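Local structure of exoenzyme S (Pseudomonas aeruginosa, 1HE9) at residues 56-61 with 124-129; 11-16 with 118-123. The protein is a bifunctional type III-secreted toxin that ADP-ribosylates host proteins and, through the domain in this chain, stimulates GTP hydrolysis by GTPases. All coordinates share one frame; numbering follows the deposited sequence.

Contact 1: residues 56-61 with 124-129; sequences AGSQVE and ESEVSR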
ATOM      1  N   ALA A  56      -2.230   8.437  -4.054  1.00 34.41           N
ATOM      2  CA  ALA A  56      -3.346   7.872  -3.286  1.00 32.67           C
ATOM      3  C   ALA A  56      -3.141   7.937  -1.774  1.00 34.20           C
ATOM      4  O   ALA A  56      -4.065   8.271  -1.024  1.00 36.03           O
ATOM      5  CB  ALA A  56      -3.574   6.409  -3.696  1.00 32.00           C
ATOM      6  N   GLY A  57      -1.919   7.674  -1.334  1.00 33.20           N
ATOM      7  CA  GLY A  57      -1.689   7.596   0.091  1.00 32.54           C
ATOM      8  C   GLY A  57      -1.128   8.738   0.890  1.00 35.63           C
ATOM      9  O   GLY A  57      -1.067   8.607   2.117  1.00 36.74           O
ATOM     10  N   SER A  58      -0.780   9.854   0.271  1.00 34.01           N
ATOM     11  CA  SER A  58      -0.220  10.899   1.078  1.00 30.71           C
ATOM     12  C   SER A  58      -1.300  11.792   1.674  1.00 32.45           C
ATOM     13  O   SER A  58      -2.397  11.955   1.115  1.00 31.85           O
ATOM     14  CB  SER A  58       0.807  11.679   0.240  1.00 32.16           C
ATOM     15  OG  SER A  58       1.166  12.943   0.808  1.00 26.73           O
ATOM     16  N   GLN A  59      -1.008  12.368   2.828  1.00 33.63           N
ATOM     17  CA  GLN A  59      -1.984  13.248   3.427  1.00 38.65           C
ATOM     18  C   GLN A  59      -1.561  14.703   3.181  1.00 39.78           C
ATOM     19  O   GLN A  59      -2.201  15.628   3.687  1.00 41.16           O
ATOM     20  CB  GLN A  59      -2.099  12.984   4.933  1.00 41.62           C
ATOM     21  CG  GLN A  59      -2.740  11.628   5.340  1.00 47.66           C
ATOM     22  CD  GLN A  59      -2.686  11.439   6.859  1.00 52.45           C
ATOM     23  OE1 GLN A  59      -1.743  10.839   7.388  1.00 53.90           O
ATOM     24  NE2 GLN A  59      -3.667  12.015   7.568  1.00 55.54           N
ATOM     25  N   VAL A  60      -0.477  14.906   2.435  1.00 39.16           N
ATOM     26  CA  VAL A  60      -0.016  16.250   2.131  1.00 37.88           C
ATOM     27  C   VAL A  60      -0.477  16.543   0.718  1.00 38.73           C
ATOM     28  O   VAL A  60      -0.008  15.934  -0.234  1.00 41.50           O
ATOM     29  CB  VAL A  60       1.528  16.352   2.244  1.00 38.94           C
ATOM     30  CG1 VAL A  60       1.981  17.799   1.969  1.00 37.07           C
ATOM     31  CG2 VAL A  60       1.971  15.892   3.672  1.00 31.30           C
ATOM     32  N   GLU A  61      -1.427  17.453   0.586  1.00 37.49           N
ATOM     33  CA  GLU A  61      -1.973  17.823  -0.716  1.00 39.32           C
ATOM     34  C   GLU A  61      -0.936  18.186  -1.812  1.00 37.04           C
ATOM     35  O   GLU A  61      -1.113  17.901  -2.972  1.00 35.81           O
ATOM     36  CB  GLU A  61      -2.948  18.986  -0.489  1.00 42.95           C
ATOM     37  CG  GLU A  61      -3.684  19.493  -1.701  1.00 46.57           C
ATOM     38  CD  GLU A  61      -4.440  20.772  -1.371  1.00 50.95           C
ATOM     39  OE1 GLU A  61      -4.895  21.448  -2.300  1.00 54.42           O
ATOM     40  OE2 GLU A  61      -4.578  21.127  -0.180  1.00 52.36           O
ATOM     41  N   GLU A 124       9.526  11.428   2.560  1.00 35.49           N
ATOM     42  CA  GLU A 124      10.295  10.835   3.613  1.00 35.99           C
ATOM     43  C   GLU A 124       9.907  11.430   4.934  1.00 38.37           C
ATOM     44  O   GLU A 124       9.709  10.691   5.892  1.00 39.04           O
ATOM     45  CB  GLU A 124      11.782  11.017   3.373  1.00 34.28           C
ATOM     46  CG  GLU A 124      12.395  10.017   2.366  1.00 35.04           C
ATOM     47  CD  GLU A 124      13.901  10.170   2.337  1.00 36.83           C
ATOM     48  OE1 GLU A 124      14.381  10.927   3.180  1.00 39.07           O
ATOM     49  OE2 GLU A 124      14.618   9.582   1.512  1.00 37.71           O
ATOM     50  N   SER A 125       9.732  12.738   5.001  1.00 38.28           N
ATOM     51  CA  SER A 125       9.440  13.244   6.286  1.00 41.12           C
ATOM     52  C   SER A 125       8.020  12.999   6.722  1.00 43.16           C
ATOM     53  O   SER A 125       7.770  13.048   7.911  1.00 45.30           O
ATOM     54  CB  SER A 125       9.887  14.700   6.404  1.00 45.71           C
ATOM     55  OG  SER A 125       9.039  15.602   5.728  1.00 48.65           O
ATOM     56  N   GLU A 126       7.090  12.756   5.798  1.00 43.76           N
ATOM     57  CA  GLU A 126       5.725  12.391   6.191  1.00 42.98           C
ATOM     58  C   GLU A 126       5.821  10.940   6.699  1.00 42.63           C
ATOM     59  O   GLU A 126       5.246  10.574   7.686  1.00 46.73           O
ATOM     60  CB  GLU A 126       4.774  12.422   4.990  1.00 43.64           C
ATOM     61  CG  GLU A 126       3.377  11.826   5.243  1.00 41.28           C
ATOM     62  CD  GLU A 126       2.365  12.067   4.083  1.00 43.19           C
ATOM     63  OE1 GLU A 126       1.150  11.808   4.278  1.00 42.71           O
ATOM     64  OE2 GLU A 126       2.779  12.507   2.979  1.00 42.01           O
ATOM     65  N   VAL A 127       6.523  10.073   6.004  1.00 42.21           N
ATOM     66  CA  VAL A 127       6.628   8.717   6.521  1.00 44.23           C
ATOM     67  C   VAL A 127       7.266   8.713   7.928  1.00 47.52           C
ATOM     68  O   VAL A 127       6.882   7.961   8.818  1.00 49.59           O
ATOM     69  CB  VAL A 127       7.510   7.879   5.630  1.00 42.21           C
ATOM     70  CG1 VAL A 127       7.965   6.667   6.358  1.00 39.02           C
ATOM     71  CG2 VAL A 127       6.756   7.499   4.400  1.00 44.11           C
ATOM     72  N   SER A 128       8.243   9.564   8.161  1.00 46.98           N
ATOM     73  CA  SER A 128       8.816   9.495   9.464  1.00 49.58           C
ATOM     74  C   SER A 128       7.904  10.185  10.498  1.00 51.44           C
ATOM     75  O   SER A 128       7.906   9.789  11.643  1.00 52.41           O
ATOM     76  CB  SER A 128      10.280  10.000   9.435  1.00 46.20           C
ATOM     77  OG  SER A 128      10.313  11.386   9.546  1.00 46.00           O
ATOM     78  N   ARG A 129       7.091  11.164  10.098  1.00 53.20           N
ATOM     79  CA  ARG A 129       6.175  11.861  11.024  1.00 56.34           C
ATOM     80  C   ARG A 129       5.055  10.878  11.421  1.00 57.77           C
ATOM     81  O   ARG A 129       4.708  10.729  12.595  1.00 59.27           O
ATOM     82  CB  ARG A 129       5.555  13.073  10.302  1.00 58.98           C
ATOM     83  CG  ARG A 129       4.757  14.122  11.101  1.00 63.36           C
ATOM     84  CD  ARG A 129       3.730  14.890  10.161  1.00 68.37           C
ATOM     85  NE  ARG A 129       2.482  14.105   9.964  1.00 75.21           N
ATOM     86  CZ  ARG A 129       1.698  14.058   8.866  1.00 78.22           C
ATOM     87  NH1 ARG A 129       0.605  13.271   8.871  1.00 79.90           N
ATOM     88  NH2 ARG A 129       1.975  14.774   7.767  1.00 78.37           N
TER
HETATM   89  O   HOH W   1      -0.050   9.493   4.900  1.00 45.38           O

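Contact 2: residues 11-16 with 118-123; sequences MTLKGL and LLRQAV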
HETATM    1  N   MSE A  11       6.260   2.087   1.405  1.00 46.07           N
HETATM    2  CA  MSE A  11       6.686   1.270   0.249  1.00 47.83           C
HETATM    3  C   MSE A  11       7.084   2.110  -1.011  1.00 48.55           C
HETATM    4  O   MSE A  11       7.819   1.669  -1.913  1.00 49.87           O
HETATM    5  CB  MSE A  11       5.523   0.342  -0.152  1.00 52.20           C
HETATM    6  CG  MSE A  11       5.048  -0.750   0.847  1.00 56.54           C
HETATM    7 SE   MSE A  11       6.500  -1.912   1.080  1.00 67.78          SE
HETATM    8  CE  MSE A  11       6.844  -2.465  -0.727  1.00 57.65           C
ATOM      9  N   THR A  12       6.521   3.306  -1.054  1.00 46.52           N
ATOM     10  CA  THR A  12       6.669   4.312  -2.086  1.00 42.40           C
ATOM     11  C   THR A  12       8.119   4.687  -2.261  1.00 40.72           C
ATOM     12  O   THR A  12       8.592   4.798  -3.381  1.00 40.03           O
ATOM     13  CB  THR A  12       5.693   5.442  -1.631  1.00 40.87           C
ATOM     14  OG1 THR A  12       4.500   5.364  -2.405  1.00 44.56           O
ATOM     15  CG2 THR A  12       6.247   6.695  -1.556  1.00 34.06           C
ATOM     16  N   LEU A  13       8.827   4.787  -1.144  1.00 40.47           N
ATOM     17  CA  LEU A  13      10.219   5.175  -1.146  1.00 42.15           C
ATOM     18  C   LEU A  13      11.091   4.165  -1.820  1.00 45.73           C
ATOM     19  O   LEU A  13      12.048   4.536  -2.501  1.00 46.68           O
ATOM     20  CB  LEU A  13      10.712   5.377   0.272  1.00 37.82           C
ATOM     21  CG  LEU A  13      10.088   6.568   1.000  1.00 39.67           C
ATOM     22  CD1 LEU A  13      10.689   6.656   2.368  1.00 38.75           C
ATOM     23  CD2 LEU A  13      10.349   7.887   0.254  1.00 36.40           C
ATOM     24  N   LYS A  14      10.750   2.891  -1.668  1.00 49.07           N
ATOM     25  CA  LYS A  14      11.571   1.841  -2.260  1.00 50.38           C
ATOM     26  C   LYS A  14      11.339   1.830  -3.783  1.00 49.80           C
ATOM     27  O   LYS A  14      12.253   1.521  -4.578  1.00 50.50           O
ATOM     28  CB  LYS A  14      11.296   0.499  -1.526  1.00 55.57           C
ATOM     29  CG  LYS A  14      11.568   0.635   0.040  1.00 60.63           C
ATOM     30  CD  LYS A  14      11.569  -0.700   0.872  1.00 66.35           C
ATOM     31  CE  LYS A  14      10.153  -1.403   1.150  1.00 68.26           C
ATOM     32  NZ  LYS A  14      10.223  -2.773   1.864  1.00 69.35           N
ATOM     33  N   GLY A  15      10.134   2.235  -4.193  1.00 46.90           N
ATOM     34  CA  GLY A  15       9.833   2.343  -5.621  1.00 45.12           C
ATOM     35  C   GLY A  15      10.662   3.450  -6.268  1.00 44.61           C
ATOM     36  O   GLY A  15      11.279   3.258  -7.323  1.00 46.38           O
ATOM     37  N   LEU A  16      10.670   4.607  -5.619  1.00 43.72           N
ATOM     38  CA  LEU A  16      11.448   5.740  -6.063  1.00 44.03           C
ATOM     39  C   LEU A  16      12.918   5.203  -6.149  1.00 47.17           C
ATOM     40  O   LEU A  16      13.602   5.325  -7.177  1.00 48.47           O
ATOM     41  CB  LEU A  16      11.246   6.861  -5.030  1.00 39.97           C
ATOM     42  CG  LEU A  16      10.251   7.966  -5.426  1.00 39.81           C
ATOM     43  CD1 LEU A  16       9.234   7.559  -6.475  1.00 34.85           C
ATOM     44  CD2 LEU A  16       9.635   8.470  -4.243  1.00 39.63           C
ATOM     45  N   LEU A 118      12.706  16.062  -5.152  1.00 44.56           N
ATOM     46  CA  LEU A 118      12.128  16.957  -4.164  1.00 45.06           C
ATOM     47  C   LEU A 118      10.966  16.249  -3.518  1.00 45.04           C
ATOM     48  O   LEU A 118      10.841  16.252  -2.304  1.00 46.74           O
ATOM     49  CB  LEU A 118      11.603  18.220  -4.793  1.00 49.02           C
ATOM     50  CG  LEU A 118      12.737  19.124  -5.253  1.00 51.13           C
ATOM     51  CD1 LEU A 118      12.150  20.228  -6.139  1.00 50.70           C
ATOM     52  CD2 LEU A 118      13.500  19.664  -4.021  1.00 49.87           C
ATOM     53  N   LEU A 119      10.100  15.679  -4.346  1.00 42.55           N
ATOM     54  CA  LEU A 119       8.958  14.927  -3.874  1.00 41.19           C
ATOM     55  C   LEU A 119       9.389  13.976  -2.751  1.00 41.13           C
ATOM     56  O   LEU A 119       8.758  13.953  -1.679  1.00 40.96           O
ATOM     57  CB  LEU A 119       8.396  14.070  -4.994  1.00 39.10           C
ATOM     58  CG  LEU A 119       6.882  14.044  -5.088  1.00 38.90           C
ATOM     59  CD1 LEU A 119       6.509  12.703  -5.655  1.00 37.28           C
ATOM     60  CD2 LEU A 119       6.206  14.373  -3.759  1.00 34.79           C
ATOM     61  N   ARG A 120      10.452  13.201  -2.998  1.00 38.22           N
ATOM     62  CA  ARG A 120      10.875  12.254  -2.007  1.00 39.33           C
ATOM     63  C   ARG A 120      11.300  12.852  -0.697  1.00 40.77           C
ATOM     64  O   ARG A 120      11.179  12.181   0.318  1.00 40.80           O
ATOM     65  CB  ARG A 120      11.918  11.290  -2.542  1.00 40.22           C
ATOM     66  CG  ARG A 120      13.278  11.538  -2.092  1.00 46.22           C
ATOM     67  CD  ARG A 120      14.125  10.400  -2.568  1.00 50.22           C
ATOM     68  NE  ARG A 120      14.185   9.387  -1.532  1.00 52.47           N
ATOM     69  CZ  ARG A 120      14.225   8.084  -1.748  1.00 53.15           C
ATOM     70  NH1 ARG A 120      14.211   7.618  -2.989  1.00 51.94           N
ATOM     71  NH2 ARG A 120      14.271   7.258  -0.707  1.00 57.30           N
ATOM     72  N   GLN A 121      11.778  14.091  -0.664  1.00 40.63           N
ATOM     73  CA  GLN A 121      12.086  14.649   0.644  1.00 41.24           C
ATOM     74  C   GLN A 121      10.806  14.817   1.446  1.00 40.02           C
ATOM     75  O   GLN A 121      10.753  14.493   2.631  1.00 39.41           O
ATOM     76  CB  GLN A 121      12.753  15.994   0.517  1.00 44.32           C
ATOM     77  CG  GLN A 121      14.039  15.835  -0.233  1.00 54.63           C
ATOM     78  CD  GLN A 121      14.856  17.120  -0.354  1.00 55.68           C
ATOM     79  OE1 GLN A 121      15.690  17.254  -1.246  1.00 60.32           O
ATOM     80  NE2 GLN A 121      14.633  18.058   0.552  1.00 55.59           N
ATOM     81  N   ALA A 122       9.769  15.345   0.809  1.00 37.61           N
ATOM     82  CA  ALA A 122       8.508  15.530   1.517  1.00 37.33           C
ATOM     83  C   ALA A 122       7.940  14.190   1.959  1.00 37.78           C
ATOM     84  O   ALA A 122       7.440  14.030   3.064  1.00 40.90           O
ATOM     85  CB  ALA A 122       7.493  16.222   0.621  1.00 34.49           C
ATOM     86  N   VAL A 123       8.003  13.204   1.094  1.00 36.91           N
ATOM     87  CA  VAL A 123       7.419  11.952   1.484  1.00 36.32           C
ATOM     88  C   VAL A 123       8.213  11.328   2.618  1.00 35.75           C
ATOM     89  O   VAL A 123       7.662  10.767   3.539  1.00 36.56           O
ATOM     90  CB  VAL A 123       7.326  11.001   0.262  1.00 35.85           C
ATOM     91  CG1 VAL A 123       6.842   9.660   0.710  1.00 28.22           C
ATOM     92  CG2 VAL A 123       6.416  11.623  -0.800  1.00 29.80           C
TER

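Contact 1: residues 56-61 with 124-129
Glu126 carries this contact: its carboxylate reaches from helix 101-130 to the turn that links helix 43-57 to helix 61-72. Its CG lies anti to the backbone N (chi1 170°) and the chain beyond is extended, which lets the carboxylate span the gap to the turn. Each oxygen uses its syn lone pair. OE2 accepts from the hydroxyl of Ser58, with Ser58 OG to Glu126 OE2 at 2.7 Å. OE1 accepts from the backbone of Gln59, with Gln59 N to Glu126 OE1 at 2.7 Å, and this bond is nearly straight at 169°. The two bonds fix the rotation of the carboxylate. A water also lies 2.7 Å from Glu126 OE1 and 3.1 Å from Gly57 O, at the end of helix 43-57. Beside the carboxylate, Val60 CG2 packs 3.5 Å from Glu126 OE2.

One helical turn later comes Arg129. The chain bends at chi3 and its guanidinium ends beside the turn. Gln59 OE1 lies near the guanidinium plane, at its edge, 3.7 Å from Arg129 NH1. The amide and guanidinium planes are 68° apart, and this approach is looser than the grip of Glu126.

The turn is also braced from within. Ser58 OG accepts from Val60 N while it donates to Glu126, and Ser58 O is bonded to Arg64 of the next helix. The arrangement is an ST turn leading to the N-cap position of helix 61-72, anchored by a buried carboxylate from the long C-terminal helix of this mainly helical GAP domain.

Contact 2: residues 11-16 with 118-123
Leu13 and Leu16 of helix 9-17 pack against the side chain of Arg120 on helix 101-130, both from the same side. Leu13 CD2 lies over one face of the guanidinium, 4.1 Å from Arg120 NH2. Leu16 CB approaches Arg120 NH1 obliquely at 3.7 Å, and Leu16 CD2 packs on the aliphatic start of the arginine, 4.0 Å from Arg120 CB. Next to them is a small apolar cluster. Val123 CG1, anti to its own backbone N (chi1 174°), meets Thr12 CG2 at 3.8 Å and Leu13 CD2 at 4.0 Å.

The bend of the arginine at chi3 (-93°) turns its head towards helix 9-17. Charged neighbours hold it there: NH1 makes a salt bridge to Asp17, and NE makes one to Glu124. The leucines thus pack on an arginine whose charge is met by two acids.

Helix 43-57 covers the inner side. Ile54 touches Thr12, Leu16 and Val123, while Thr12 OG1 makes a weak hydrogen bond to Ala50 O. The two helix segments run nearly antiparallel, with axes 10.7 Å apart at an angle of 157°. The result is antiparallel helix packing in the helical core of the GAP domain, with an arginine laid across the interface.

Both contacts use helix 101-130, at successive turns, and their centres are about 9 Å apart. Contact 2 is the deeper one, its centre about 10 Å from that of the chain against about 17 Å for contact 1. It joins this helix to helix 9-17 mainly through apolar packing, and its arginine finds its charged partners beyond the two segments. Contact 1 is only partly buried and instead ties the helix to a turn through hydrogen bonds to a carboxylate. They meet directly where Glu124 CG packs on Leu13 CD2 at 3.6 Å. Leu9 touches Glu126, so helix 9-17 lies against helix 101-130 at both contacts.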